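Long-range contact in mitotic checkpoint control protein kinase BUB1 (Drosophila melanogaster, PDB 6JKK), which is a mitotic checkpoint protein of the kinetochore whose kinase domain, the part in this chain, probably binds ATP and phosphorylates other proteins: residues Val255-Val267 against Pro278-Trp291. Numbering follows the deposited sequence.
Sequences VMHVLLFGRYMEV and PKTNVPRYFQRTMW
Leu260 and Phe261, in the last turn of helix 246-261, meet Trp291, Phe286 and Thr280 in the helical C-terminal lobe of the protein kinase fold, where the chain loops out and returns to start helix 288-299. Apolar contacts dominate. Leu260 parts its two methyls: CD1 makes a CH-pi contact over the six-membered ring of Trp291, 3.6 Å from its centroid, while CD2 packs 3.6 Å from CE1 of Phe286. The SD of Met256 lies at the edge of the same indole, whose NE1 is hydrogen-bonded to OE2 of Glu156 in helix 156-175. The Phe261 ring is sandwiched between CB of Leu260 and CG2 of Thr280; the methyl stands 3.7 Å from the ring centroid, 2° off the normal, and Pro283 CD meets the ring edge 3.8 Å from CE1. Thr280 CG2 gets there by lying anti to its own backbone N. The polar part lies where Val267 and Pro278 form a non-hydrogen-bonded antiparallel pair: Lys279 N donates to Glu266 O (2.7 Å), almost in line with the carbonyl, and a water accepts from the backbone N of both Glu266 and Thr280, bridging the two segments. His257, with CD2 against Pro278 CB, lies between Phe261 CD2 and Met265 CA; its ND1 helps set the ring's rotation, donating in the ring plane to Arg263 O at 2.9 Å, from 43° out of the carbonyl plane.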
loop_
_atom_site.group_PDB
_atom_site.type_symbol
_atom_site.label_atom_id
_atom_site.label_comp_id
_atom_site.label_asym_id
_atom_site.label_seq_id
_atom_site.Cartn_x
_atom_site.Cartn_y
_atom_site.Cartn_z
ATOM N N VAL A 255 -2.637 -9.412 2.837
ATOM C CA VAL A 255 -3.577 -8.944 1.816
ATOM C C VAL A 255 -4.056 -10.099 0.929
ATOM O O VAL A 255 -5.248 -10.210 0.628
ATOM C CB VAL A 255 -2.970 -7.841 0.928
ATOM C CG1 VAL A 255 -3.979 -7.403 -0.124
ATOM C CG2 VAL A 255 -2.561 -6.646 1.770
ATOM N N MET A 256 -3.127 -10.949 0.505
ATOM C CA MET A 256 -3.490 -12.119 -0.293
ATOM C C MET A 256 -4.475 -12.986 0.483
ATOM O O MET A 256 -5.419 -13.525 -0.088
ATOM C CB MET A 256 -2.253 -12.945 -0.659
ATOM C CG MET A 256 -1.209 -12.211 -1.486
ATOM S SD MET A 256 0.164 -13.337 -1.801
ATOM C CE MET A 256 1.280 -12.242 -2.695
ATOM N N HIS A 257 -4.258 -13.100 1.792
ATOM C CA HIS A 257 -5.117 -13.908 2.659
ATOM C C HIS A 257 -6.550 -13.375 2.725
ATOM O O HIS A 257 -7.514 -14.150 2.696
ATOM C CB HIS A 257 -4.511 -13.983 4.068
ATOM C CG HIS A 257 -5.186 -14.963 4.974
ATOM N ND1 HIS A 257 -6.381 -14.693 5.607
ATOM C CD2 HIS A 257 -4.824 -16.207 5.371
ATOM C CE1 HIS A 257 -6.733 -15.733 6.344
ATOM N NE2 HIS A 257 -5.805 -16.666 6.218
ATOM N N VAL A 258 -6.691 -12.056 2.832
ATOM C CA VAL A 258 -8.020 -11.440 2.890
ATOM C C VAL A 258 -8.768 -11.647 1.574
ATOM O O VAL A 258 -9.973 -11.917 1.569
ATOM C CB VAL A 258 -7.935 -9.931 3.227
ATOM C CG1 VAL A 258 -9.314 -9.297 3.213
ATOM C CG2 VAL A 258 -7.311 -9.738 4.586
ATOM N N LEU A 259 -8.045 -11.530 0.460
ATOM C CA LEU A 259 -8.639 -11.684 -0.861
ATOM C C LEU A 259 -9.106 -13.120 -1.077
ATOM O O LEU A 259 -10.223 -13.359 -1.541
ATOM C CB LEU A 259 -7.630 -11.292 -1.949
ATOM C CG LEU A 259 -7.117 -9.849 -1.934
ATOM C CD1 LEU A 259 -6.155 -9.600 -3.086
ATOM C CD2 LEU A 259 -8.275 -8.887 -2.008
ATOM N N LEU A 260 -8.242 -14.074 -0.740
ATOM C CA LEU A 260 -8.538 -15.496 -0.934
ATOM C C LEU A 260 -9.668 -16.012 -0.042
ATOM O O LEU A 260 -10.513 -16.803 -0.483
ATOM C CB LEU A 260 -7.282 -16.335 -0.671
ATOM C CG LEU A 260 -6.270 -16.590 -1.785
ATOM C CD1 LEU A 260 -5.099 -17.407 -1.270
ATOM C CD2 LEU A 260 -6.932 -17.303 -2.955
ATOM N N PHE A 261 -9.672 -15.576 1.215
ATOM C CA PHE A 261 -10.491 -16.226 2.228
ATOM C C PHE A 261 -11.601 -15.352 2.812
ATOM O O PHE A 261 -12.499 -15.855 3.490
ATOM C CB PHE A 261 -9.596 -16.797 3.343
ATOM C CG PHE A 261 -8.586 -17.806 2.853
ATOM C CD1 PHE A 261 -9.002 -18.956 2.187
ATOM C CD2 PHE A 261 -7.228 -17.609 3.068
ATOM C CE1 PHE A 261 -8.078 -19.889 1.731
ATOM C CE2 PHE A 261 -6.296 -18.533 2.620
ATOM C CZ PHE A 261 -6.719 -19.675 1.948
ATOM N N GLY A 262 -11.548 -14.049 2.555
ATOM C CA GLY A 262 -12.550 -13.144 3.098
ATOM C C GLY A 262 -12.360 -12.886 4.582
ATOM O O GLY A 262 -13.196 -12.245 5.228
ATOM N N ARG A 263 -11.254 -13.387 5.125
ATOM C CA ARG A 263 -10.969 -13.245 6.547
ATOM C C ARG A 263 -9.559 -12.725 6.751
ATOM O O ARG A 263 -8.698 -12.908 5.896
ATOM C CB ARG A 263 -11.110 -14.587 7.264
ATOM C CG ARG A 263 -12.530 -15.099 7.405
ATOM C CD ARG A 263 -12.531 -16.404 8.181
ATOM N NE ARG A 263 -11.834 -17.455 7.447
ATOM C CZ ARG A 263 -12.441 -18.428 6.775
ATOM N NH1 ARG A 263 -13.768 -18.499 6.754
ATOM N NH2 ARG A 263 -11.723 -19.338 6.131
ATOM N N TYR A 264 -9.313 -12.087 7.891
ATOM C CA TYR A 264 -7.973 -11.590 8.183
ATOM C C TYR A 264 -7.028 -12.720 8.581
ATOM O O TYR A 264 -7.457 -13.751 9.097
ATOM C CB TYR A 264 -8.029 -10.469 9.228
ATOM C CG TYR A 264 -8.760 -9.257 8.693
ATOM C CD1 TYR A 264 -8.210 -8.496 7.667
ATOM C CD2 TYR A 264 -10.006 -8.889 9.189
ATOM C CE1 TYR A 264 -8.870 -7.402 7.155
ATOM C CE2 TYR A 264 -10.675 -7.790 8.683
ATOM C CZ TYR A 264 -10.100 -7.053 7.664
ATOM O OH TYR A 264 -10.756 -5.958 7.148
ATOM N N MET A 265 -5.742 -12.531 8.312
ATOM C CA MET A 265 -4.749 -13.570 8.544
ATOM C C MET A 265 -4.341 -13.693 10.008
ATOM O O MET A 265 -3.978 -12.707 10.653
ATOM C CB MET A 265 -3.509 -13.296 7.691
ATOM C CG MET A 265 -2.409 -14.341 7.833
ATOM S SD MET A 265 -0.981 -13.959 6.802
ATOM C CE MET A 265 -0.260 -12.570 7.684
ATOM N N GLU A 266 -4.413 -14.912 10.525
ATOM C CA GLU A 266 -3.773 -15.243 11.783
ATOM C C GLU A 266 -2.649 -16.208 11.471
ATOM O O GLU A 266 -2.852 -17.241 10.825
ATOM C CB GLU A 266 -4.747 -15.906 12.745
ATOM C CG GLU A 266 -6.051 -15.174 12.918
ATOM C CD GLU A 266 -6.986 -15.945 13.813
ATOM O OE1 GLU A 266 -8.004 -16.464 13.306
ATOM O OE2 GLU A 266 -6.682 -16.052 15.021
ATOM N N VAL A 267 -1.466 -15.869 11.952
ATOM C CA VAL A 267 -0.270 -16.634 11.674
ATOM C C VAL A 267 0.112 -17.515 12.877
ATOM O O VAL A 267 0.050 -17.068 14.025
ATOM C CB VAL A 267 0.850 -15.663 11.270
ATOM C CG1 VAL A 267 2.164 -16.165 11.698
ATOM C CG2 VAL A 267 0.832 -15.435 9.770
ATOM N N PRO A 278 -0.259 -19.211 7.656
ATOM C CA PRO A 278 -1.584 -18.810 8.136
ATOM C C PRO A 278 -2.296 -19.985 8.786
ATOM O O PRO A 278 -2.062 -21.138 8.406
ATOM C CB PRO A 278 -2.312 -18.405 6.852
ATOM C CG PRO A 278 -1.208 -17.965 5.923
ATOM C CD PRO A 278 -0.067 -18.905 6.225
ATOM N N LYS A 279 -3.156 -19.695 9.757
ATOM C CA LYS A 279 -3.909 -20.724 10.462
ATOM C C LYS A 279 -4.863 -21.433 9.500
ATOM O O LYS A 279 -5.185 -22.611 9.667
ATOM C CB LYS A 279 -4.685 -20.069 11.602
ATOM C CG LYS A 279 -5.221 -21.011 12.650
ATOM C CD LYS A 279 -5.627 -20.211 13.877
ATOM C CE LYS A 279 -6.363 -21.070 14.880
ATOM N NZ LYS A 279 -6.702 -20.283 16.101
ATOM N N THR A 280 -5.293 -20.695 8.481
ATOM C CA THR A 280 -6.225 -21.194 7.475
ATOM C C THR A 280 -5.562 -22.171 6.502
ATOM O O THR A 280 -4.535 -21.859 5.899
ATOM C CB THR A 280 -6.820 -20.019 6.661
ATOM O OG1 THR A 280 -7.537 -19.142 7.539
ATOM C CG2 THR A 280 -7.763 -20.530 5.590
ATOM N N ASN A 281 -6.154 -23.353 6.355
ATOM C CA ASN A 281 -5.704 -24.307 5.349
ATOM C C ASN A 281 -6.182 -23.903 3.956
ATOM O O ASN A 281 -7.377 -23.701 3.741
ATOM C CB ASN A 281 -6.221 -25.711 5.675
ATOM C CG ASN A 281 -5.699 -26.240 7.000
ATOM O OD1 ASN A 281 -4.509 -26.145 7.294
ATOM N ND2 ASN A 281 -6.594 -26.801 7.806
ATOM N N VAL A 282 -5.247 -23.774 3.019
ATOM C CA VAL A 282 -5.595 -23.590 1.614
ATOM C C VAL A 282 -6.324 -24.850 1.155
ATOM O O VAL A 282 -5.833 -25.957 1.375
ATOM C CB VAL A 282 -4.338 -23.398 0.748
ATOM C CG1 VAL A 282 -4.722 -23.032 -0.675
ATOM C CG2 VAL A 282 -3.429 -22.325 1.353
ATOM N N PRO A 283 -7.515 -24.694 0.549
ATOM C CA PRO A 283 -8.282 -25.857 0.073
ATOM C C PRO A 283 -7.484 -26.687 -0.938
ATOM O O PRO A 283 -6.799 -26.100 -1.771
ATOM C CB PRO A 283 -9.499 -25.217 -0.605
ATOM C CG PRO A 283 -9.647 -23.877 0.064
ATOM C CD PRO A 283 -8.245 -23.426 0.358
ATOM N N ARG A 284 -7.566 -28.017 -0.863
ATOM C CA ARG A 284 -6.809 -28.893 -1.770
ATOM C C ARG A 284 -7.115 -28.572 -3.230
ATOM O O ARG A 284 -6.254 -28.711 -4.102
ATOM C CB ARG A 284 -7.146 -30.369 -1.506
ATOM C CG ARG A 284 -6.012 -31.412 -1.734
ATOM C CD ARG A 284 -4.990 -31.109 -2.851
ATOM N NE ARG A 284 -5.582 -30.976 -4.183
ATOM C CZ ARG A 284 -4.927 -31.186 -5.324
ATOM N NH1 ARG A 284 -3.654 -31.556 -5.303
ATOM N NH2 ARG A 284 -5.548 -31.032 -6.488
ATOM N N TYR A 285 -8.342 -28.145 -3.501
ATOM C CA TYR A 285 -8.735 -27.879 -4.878
ATOM C C TYR A 285 -8.230 -26.534 -5.403
ATOM O O TYR A 285 -8.250 -26.289 -6.615
ATOM C CB TYR A 285 -10.244 -28.020 -5.057
ATOM C CG TYR A 285 -11.078 -27.297 -4.036
ATOM C CD1 TYR A 285 -11.525 -27.948 -2.892
ATOM C CD2 TYR A 285 -11.445 -25.978 -4.229
ATOM C CE1 TYR A 285 -12.298 -27.296 -1.964
ATOM C CE2 TYR A 285 -12.217 -25.315 -3.308
ATOM C CZ TYR A 285 -12.642 -25.981 -2.178
ATOM O OH TYR A 285 -13.412 -25.320 -1.255
ATOM N N PHE A 286 -7.760 -25.672 -4.500
ATOM C CA PHE A 286 -7.026 -24.484 -4.921
ATOM C C PHE A 286 -5.697 -24.939 -5.492
ATOM O O PHE A 286 -5.365 -26.123 -5.446
ATOM C CB PHE A 286 -6.739 -23.538 -3.746
ATOM C CG PHE A 286 -7.845 -22.566 -3.450
ATOM C CD1 PHE A 286 -7.573 -21.373 -2.786
ATOM C CD2 PHE A 286 -9.157 -22.855 -3.803
ATOM C CE1 PHE A 286 -8.594 -20.473 -2.492
ATOM C CE2 PHE A 286 -10.183 -21.967 -3.516
ATOM C CZ PHE A 286 -9.904 -20.774 -2.858
ATOM N N GLN A 287 -4.926 -24.000 -6.023
ATOM C CA GLN A 287 -3.566 -24.318 -6.417
ATOM C C GLN A 287 -2.735 -24.336 -5.136
ATOM O O GLN A 287 -1.922 -23.447 -4.880
ATOM C CB GLN A 287 -3.057 -23.325 -7.462
ATOM C CG GLN A 287 -3.886 -23.367 -8.756
ATOM C CD GLN A 287 -3.904 -24.754 -9.384
ATOM O OE1 GLN A 287 -2.852 -25.330 -9.646
ATOM N NE2 GLN A 287 -5.099 -25.301 -9.613
ATOM N N ARG A 288 -2.972 -25.381 -4.343
ATOM C CA ARG A 288 -2.500 -25.501 -2.963
ATOM C C ARG A 288 -0.993 -25.361 -2.826
ATOM O O ARG A 288 -0.507 -24.531 -2.058
ATOM C CB ARG A 288 -2.929 -26.858 -2.396
ATOM C CG ARG A 288 -3.736 -26.778 -1.124
ATOM C CD ARG A 288 -3.044 -27.509 0.017
ATOM N NE ARG A 288 -2.625 -28.859 -0.356
ATOM C CZ ARG A 288 -3.295 -29.965 -0.049
ATOM N NH1 ARG A 288 -4.425 -29.893 0.643
ATOM N NH2 ARG A 288 -2.833 -31.149 -0.428
ATOM N N THR A 289 -0.265 -26.190 -3.566
ATOM C CA THR A 289 1.194 -26.165 -3.551
ATOM C C THR A 289 1.720 -24.771 -3.887
ATOM O O THR A 289 2.663 -24.287 -3.258
ATOM C CB THR A 289 1.780 -27.215 -4.523
ATOM O OG1 THR A 289 1.302 -28.515 -4.156
ATOM C CG2 THR A 289 3.300 -27.215 -4.466
ATOM N N MET A 290 1.097 -24.113 -4.861
ATOM C CA MET A 290 1.531 -22.780 -5.258
ATOM C C MET A 290 1.321 -21.757 -4.147
ATOM O O MET A 290 2.247 -21.016 -3.792
ATOM C CB MET A 290 0.807 -22.316 -6.524
ATOM C CG MET A 290 1.168 -20.892 -6.920
ATOM S SD MET A 290 0.011 -20.181 -8.103
ATOM C CE MET A 290 -1.389 -19.849 -7.031
ATOM N N TRP A 291 0.103 -21.704 -3.608
ATOM C CA TRP A 291 -0.205 -20.750 -2.546
ATOM C C TRP A 291 0.648 -21.024 -1.314
ATOM O O TRP A 291 1.147 -20.092 -0.679
ATOM C CB TRP A 291 -1.692 -20.789 -2.170
ATOM C CG TRP A 291 -2.586 -20.127 -3.182
ATOM C CD1 TRP A 291 -3.552 -20.726 -3.943
ATOM C CD2 TRP A 291 -2.584 -18.742 -3.554
ATOM N NE1 TRP A 291 -4.150 -19.797 -4.765
ATOM C CE2 TRP A 291 -3.576 -18.570 -4.541
ATOM C CE3 TRP A 291 -1.842 -17.629 -3.147
ATOM C CZ2 TRP A 291 -3.843 -17.332 -5.126
ATOM C CZ3 TRP A 291 -2.109 -16.397 -3.727
ATOM C CH2 TRP A 291 -3.101 -16.260 -4.706
HETATM O O HOH W 1 -5.340 -17.442 8.960
#